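Local structure of gram-negative insecticidal protein (Chromobacterium piscinae, 6FBM) at residues R408-D420 and E499-S511. The protein is an insecticidal toxin of the MACPF and beta-tripod families that probably acts by forming pores in target cell membranes. Residues are numbered along the deposited sequence; the frame is centred on the assembly and turned at random.
Sequences RAIPPQGYRALGD and ERLRGSIACVKTS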
loop_
_atom_site.group_PDB
_atom_site.type_symbol
_atom_site.label_atom_id
_atom_site.label_comp_id
_atom_site.label_asym_id
_atom_site.label_seq_id
_atom_site.Cartn_x
_atom_site.Cartn_y
_atom_site.Cartn_z
ATOM N N ARG A 408 32.125 -57.804 -37.345
ATOM C CA ARG A 408 30.804 -57.449 -36.826
ATOM C C ARG A 408 30.897 -56.192 -36.059
ATOM O O ARG A 408 31.830 -56.020 -35.246
ATOM C CB ARG A 408 30.338 -58.398 -35.754
ATOM C CG ARG A 408 29.532 -59.533 -36.248
ATOM C CD ARG A 408 28.165 -59.619 -35.634
ATOM N NE ARG A 408 27.930 -61.026 -35.357
ATOM C CZ ARG A 408 27.712 -61.985 -36.259
ATOM N NH1 ARG A 408 27.534 -63.212 -35.808
ATOM N NH2 ARG A 408 27.624 -61.756 -37.575
ATOM N N ALA A 409 29.897 -55.346 -36.228
ATOM C CA ALA A 409 29.766 -54.223 -35.344
ATOM C C ALA A 409 29.382 -54.764 -33.969
ATOM O O ALA A 409 28.522 -55.636 -33.842
ATOM C CB ALA A 409 28.717 -53.261 -35.868
ATOM N N ILE A 410 30.082 -54.291 -32.953
ATOM C CA ILE A 410 29.667 -54.484 -31.586
ATOM C C ILE A 410 28.725 -53.317 -31.288
ATOM O O ILE A 410 29.169 -52.164 -31.260
ATOM C CB ILE A 410 30.850 -54.492 -30.592
ATOM C CG1 ILE A 410 31.880 -55.547 -30.969
ATOM C CG2 ILE A 410 30.338 -54.783 -29.183
ATOM C CD1 ILE A 410 33.217 -55.368 -30.276
ATOM N N PRO A 411 27.428 -53.604 -31.099
ATOM C CA PRO A 411 26.513 -52.492 -30.851
ATOM C C PRO A 411 26.590 -51.994 -29.419
ATOM O O PRO A 411 26.860 -52.791 -28.494
ATOM C CB PRO A 411 25.129 -53.097 -31.104
ATOM C CG PRO A 411 25.352 -54.534 -31.487
ATOM C CD PRO A 411 26.733 -54.897 -31.046
ATOM N N PRO A 412 26.325 -50.686 -29.204
ATOM C CA PRO A 412 26.129 -50.230 -27.810
ATOM C C PRO A 412 24.882 -50.864 -27.230
ATOM O O PRO A 412 24.032 -51.354 -27.977
ATOM C CB PRO A 412 25.944 -48.732 -27.942
ATOM C CG PRO A 412 25.451 -48.536 -29.350
ATOM C CD PRO A 412 26.049 -49.617 -30.186
ATOM N N GLN A 413 24.799 -50.848 -25.902
ATOM C CA GLN A 413 23.704 -51.472 -25.157
ATOM C C GLN A 413 22.339 -51.025 -25.705
ATOM O O GLN A 413 22.072 -49.810 -25.811
ATOM C CB GLN A 413 23.777 -51.129 -23.644
ATOM C CG GLN A 413 22.788 -51.940 -22.766
ATOM C CD GLN A 413 23.138 -53.444 -22.703
ATOM O OE1 GLN A 413 24.263 -53.846 -23.071
ATOM N NE2 GLN A 413 22.176 -54.272 -22.297
ATOM N N GLY A 414 21.518 -52.020 -26.071
ATOM C CA GLY A 414 20.179 -51.788 -26.599
ATOM C C GLY A 414 20.048 -51.705 -28.111
ATOM O O GLY A 414 18.931 -51.645 -28.607
ATOM N N TYR A 415 21.168 -51.705 -28.842
ATOM C CA TYR A 415 21.143 -51.607 -30.305
ATOM C C TYR A 415 21.574 -52.919 -30.993
ATOM O O TYR A 415 22.014 -53.855 -30.348
ATOM C CB TYR A 415 22.013 -50.448 -30.750
ATOM C CG TYR A 415 21.570 -49.122 -30.232
ATOM C CD1 TYR A 415 21.751 -48.777 -28.890
ATOM C CD2 TYR A 415 20.969 -48.172 -31.083
ATOM C CE1 TYR A 415 21.336 -47.545 -28.408
ATOM C CE2 TYR A 415 20.554 -46.929 -30.602
ATOM C CZ TYR A 415 20.737 -46.627 -29.273
ATOM O OH TYR A 415 20.340 -45.417 -28.822
ATOM N N ARG A 416 21.405 -52.969 -32.309
ATOM C CA ARG A 416 21.718 -54.158 -33.101
ATOM C C ARG A 416 22.354 -53.758 -34.409
ATOM O O ARG A 416 22.023 -52.719 -34.964
ATOM C CB ARG A 416 20.429 -54.900 -33.467
ATOM C CG ARG A 416 19.577 -55.338 -32.305
ATOM C CD ARG A 416 20.168 -56.564 -31.644
ATOM N NE ARG A 416 19.283 -56.957 -30.562
ATOM C CZ ARG A 416 19.246 -56.420 -29.347
ATOM N NH1 ARG A 416 20.095 -55.478 -28.989
ATOM N NH2 ARG A 416 18.337 -56.856 -28.489
ATOM N N ALA A 417 23.247 -54.603 -34.912
ATOM C CA ALA A 417 23.820 -54.412 -36.243
ATOM C C ALA A 417 22.990 -55.188 -37.269
ATOM O O ALA A 417 22.417 -56.227 -36.963
ATOM C CB ALA A 417 25.265 -54.861 -36.260
ATOM N N LEU A 418 22.893 -54.635 -38.473
ATOM C CA LEU A 418 22.081 -55.215 -39.537
ATOM C C LEU A 418 22.889 -55.983 -40.581
ATOM O O LEU A 418 22.329 -56.803 -41.315
ATOM C CB LEU A 418 21.273 -54.137 -40.225
ATOM C CG LEU A 418 20.419 -53.240 -39.318
ATOM C CD1 LEU A 418 19.458 -52.409 -40.170
ATOM C CD2 LEU A 418 19.631 -54.064 -38.290
ATOM N N GLY A 419 24.205 -55.752 -40.623
ATOM C CA GLY A 419 25.067 -56.466 -41.536
ATOM C C GLY A 419 26.526 -56.405 -41.181
ATOM O O GLY A 419 26.989 -55.424 -40.616
ATOM N N ASP A 420 27.255 -57.457 -41.555
ATOM C CA ASP A 420 28.693 -57.496 -41.337
ATOM C C ASP A 420 29.432 -56.795 -42.454
ATOM O O ASP A 420 28.858 -56.444 -43.465
ATOM C CB ASP A 420 29.168 -58.937 -41.175
ATOM C CG ASP A 420 28.636 -59.590 -39.917
ATOM O OD1 ASP A 420 28.311 -58.884 -38.949
ATOM O OD2 ASP A 420 28.536 -60.825 -39.891
ATOM N N GLU A 499 20.561 -68.499 -33.233
ATOM C CA GLU A 499 20.627 -68.071 -31.830
ATOM C C GLU A 499 21.852 -67.227 -31.518
ATOM O O GLU A 499 21.765 -66.258 -30.753
ATOM C CB GLU A 499 20.615 -69.279 -30.863
ATOM C CG GLU A 499 19.299 -69.481 -30.146
ATOM C CD GLU A 499 18.963 -68.305 -29.242
ATOM O OE1 GLU A 499 19.777 -67.954 -28.351
ATOM O OE2 GLU A 499 17.872 -67.737 -29.442
ATOM N N ARG A 500 22.985 -67.604 -32.100
ATOM C CA ARG A 500 24.237 -66.880 -31.910
ATOM C C ARG A 500 24.104 -65.396 -32.289
ATOM O O ARG A 500 24.726 -64.543 -31.659
ATOM C CB ARG A 500 25.366 -67.566 -32.701
ATOM C CG ARG A 500 26.704 -66.832 -32.760
ATOM C CD ARG A 500 27.315 -66.569 -31.380
ATOM N NE ARG A 500 28.085 -67.724 -30.904
ATOM C CZ ARG A 500 29.287 -68.095 -31.375
ATOM N NH1 ARG A 500 29.884 -67.410 -32.349
ATOM N NH2 ARG A 500 29.894 -69.164 -30.883
ATOM N N LEU A 501 23.272 -65.106 -33.291
ATOM C CA LEU A 501 23.034 -63.742 -33.760
ATOM C C LEU A 501 22.151 -62.899 -32.840
ATOM O O LEU A 501 22.112 -61.688 -32.974
ATOM C CB LEU A 501 22.379 -63.772 -35.164
ATOM C CG LEU A 501 23.121 -64.446 -36.311
ATOM C CD1 LEU A 501 22.389 -64.251 -37.626
ATOM C CD2 LEU A 501 24.570 -63.957 -36.408
ATOM N N ARG A 502 21.410 -63.534 -31.934
ATOM C CA ARG A 502 20.414 -62.843 -31.093
ATOM C C ARG A 502 21.096 -61.932 -30.087
ATOM O O ARG A 502 22.029 -62.337 -29.416
ATOM C CB ARG A 502 19.483 -63.838 -30.410
ATOM C CG ARG A 502 18.118 -63.238 -30.050
ATOM C CD ARG A 502 17.174 -64.272 -29.367
ATOM N NE ARG A 502 17.827 -65.073 -28.304
ATOM C CZ ARG A 502 17.739 -64.905 -26.978
ATOM N NH1 ARG A 502 16.948 -63.975 -26.447
ATOM N NH2 ARG A 502 18.423 -65.719 -26.190
ATOM N N GLY A 503 20.651 -60.680 -30.017
ATOM C CA GLY A 503 21.283 -59.662 -29.178
ATOM C C GLY A 503 22.376 -58.855 -29.852
ATOM O O GLY A 503 22.791 -57.844 -29.316
ATOM N N SER A 504 22.836 -59.282 -31.020
ATOM C CA SER A 504 23.944 -58.652 -31.738
ATOM C C SER A 504 23.536 -58.205 -33.143
ATOM O O SER A 504 23.713 -57.057 -33.510
ATOM C CB SER A 504 25.097 -59.635 -31.841
ATOM O OG SER A 504 25.729 -59.779 -30.596
ATOM N N ILE A 505 23.019 -59.134 -33.927
ATOM C CA ILE A 505 22.580 -58.871 -35.276
ATOM C C ILE A 505 21.081 -58.953 -35.303
ATOM O O ILE A 505 20.491 -59.779 -34.613
ATOM C CB ILE A 505 23.169 -59.892 -36.286
ATOM C CG1 ILE A 505 24.693 -59.755 -36.373
ATOM C CG2 ILE A 505 22.522 -59.767 -37.667
ATOM C CD1 ILE A 505 25.128 -58.505 -37.121
ATOM N N ALA A 506 20.472 -58.107 -36.127
ATOM C CA ALA A 506 19.030 -58.116 -36.307
ATOM C C ALA A 506 18.651 -57.652 -37.704
ATOM O O ALA A 506 19.523 -57.315 -38.521
ATOM C CB ALA A 506 18.370 -57.255 -35.255
ATOM N N CYS A 507 17.350 -57.682 -37.985
ATOM C CA CYS A 507 16.780 -57.103 -39.198
ATOM C C CYS A 507 15.852 -55.962 -38.819
ATOM O O CYS A 507 15.215 -55.998 -37.773
ATOM C CB CYS A 507 15.993 -58.147 -39.972
ATOM S SG CYS A 507 16.940 -59.597 -40.386
ATOM N N VAL A 508 15.753 -54.979 -39.706
ATOM C CA VAL A 508 15.027 -53.761 -39.425
ATOM C C VAL A 508 13.600 -53.886 -39.937
ATOM O O VAL A 508 13.386 -54.232 -41.100
ATOM C CB VAL A 508 15.746 -52.508 -39.982
ATOM C CG1 VAL A 508 15.892 -52.498 -41.517
ATOM C CG2 VAL A 508 15.081 -51.241 -39.464
ATOM N N LYS A 509 12.639 -53.603 -39.035
ATOM C CA LYS A 509 11.200 -53.694 -39.302
ATOM C C LYS A 509 10.711 -52.753 -40.406
ATOM O O LYS A 509 11.139 -51.584 -40.481
ATOM C CB LYS A 509 10.395 -53.355 -38.046
ATOM C CG LYS A 509 10.488 -54.351 -36.899
ATOM C CD LYS A 509 9.811 -53.762 -35.662
ATOM C CE LYS A 509 9.280 -54.792 -34.696
ATOM N NZ LYS A 509 8.694 -54.055 -33.543
ATOM N N THR A 510 9.771 -53.257 -41.215
ATOM C CA THR A 510 9.094 -52.454 -42.229
ATOM C C THR A 510 8.312 -51.299 -41.579
ATOM O O THR A 510 8.258 -50.190 -42.136
ATOM C CB THR A 510 8.157 -53.327 -43.102
ATOM O OG1 THR A 510 8.926 -54.340 -43.747
ATOM C CG2 THR A 510 7.425 -52.492 -44.184
ATOM N N SER A 511 7.727 -51.557 -40.400
ATOM C CA SER A 511 6.955 -50.529 -39.700
ATOM C C SER A 511 7.767 -49.312 -39.239
ATOM O O SER A 511 7.183 -48.256 -39.015
ATOM C CB SER A 511 6.163 -51.126 -38.524
ATOM O OG SER A 511 6.990 -51.848 -37.641
HETATM O O HOH W 1 28.543 -57.965 -31.567
HETATM O O HOH W 2 19.014 -59.670 -32.213
#
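Ala417 and Ile505 join the two segments in a single parallel beta bridge: Ala417 N donates to Ser504 O (2.9 Å), and Ala506 N returns a bond to Ala417 O (2.8 Å), satisfying both backbone polar groups of Ala417.

The tightly packed side is built around Ile505. Its CD1 lies 3.7 Å from Ala417 CB, while its CG1 covers one face of the Arg408 guanidinium, near the rim. Asp420 OD1 lies in plane at the guanidinium edge and takes a weak bond, while Arg408 NH2 forms a salt bridge with Asp420 OD2 at 2.7 Å; Gly485 N holds the same oxygen. Leu418 CD1 packs 3.7 Å from Val508 CB.

The looser, wetter side belongs to the guanidinium end of Arg416 and to exposed Gly503. A bend at chi2 (-77°) lays one guanidinium face against Gly503 CA and lets Arg416 NH1 bond Tyr415 O, from above that carbonyl plane. A water accepts from Gly503 N, donates to Ile505 O (2.8 Å) and weakly engages Arg416 NE.

The bridge thus ties parts of the Vps62-related region, probably the beta-tripod portion, 79 residues apart in sequence; Asp420 probably offsets the buried Arg408 charge, whereas Arg416 meets a carbonyl and, weakly, water.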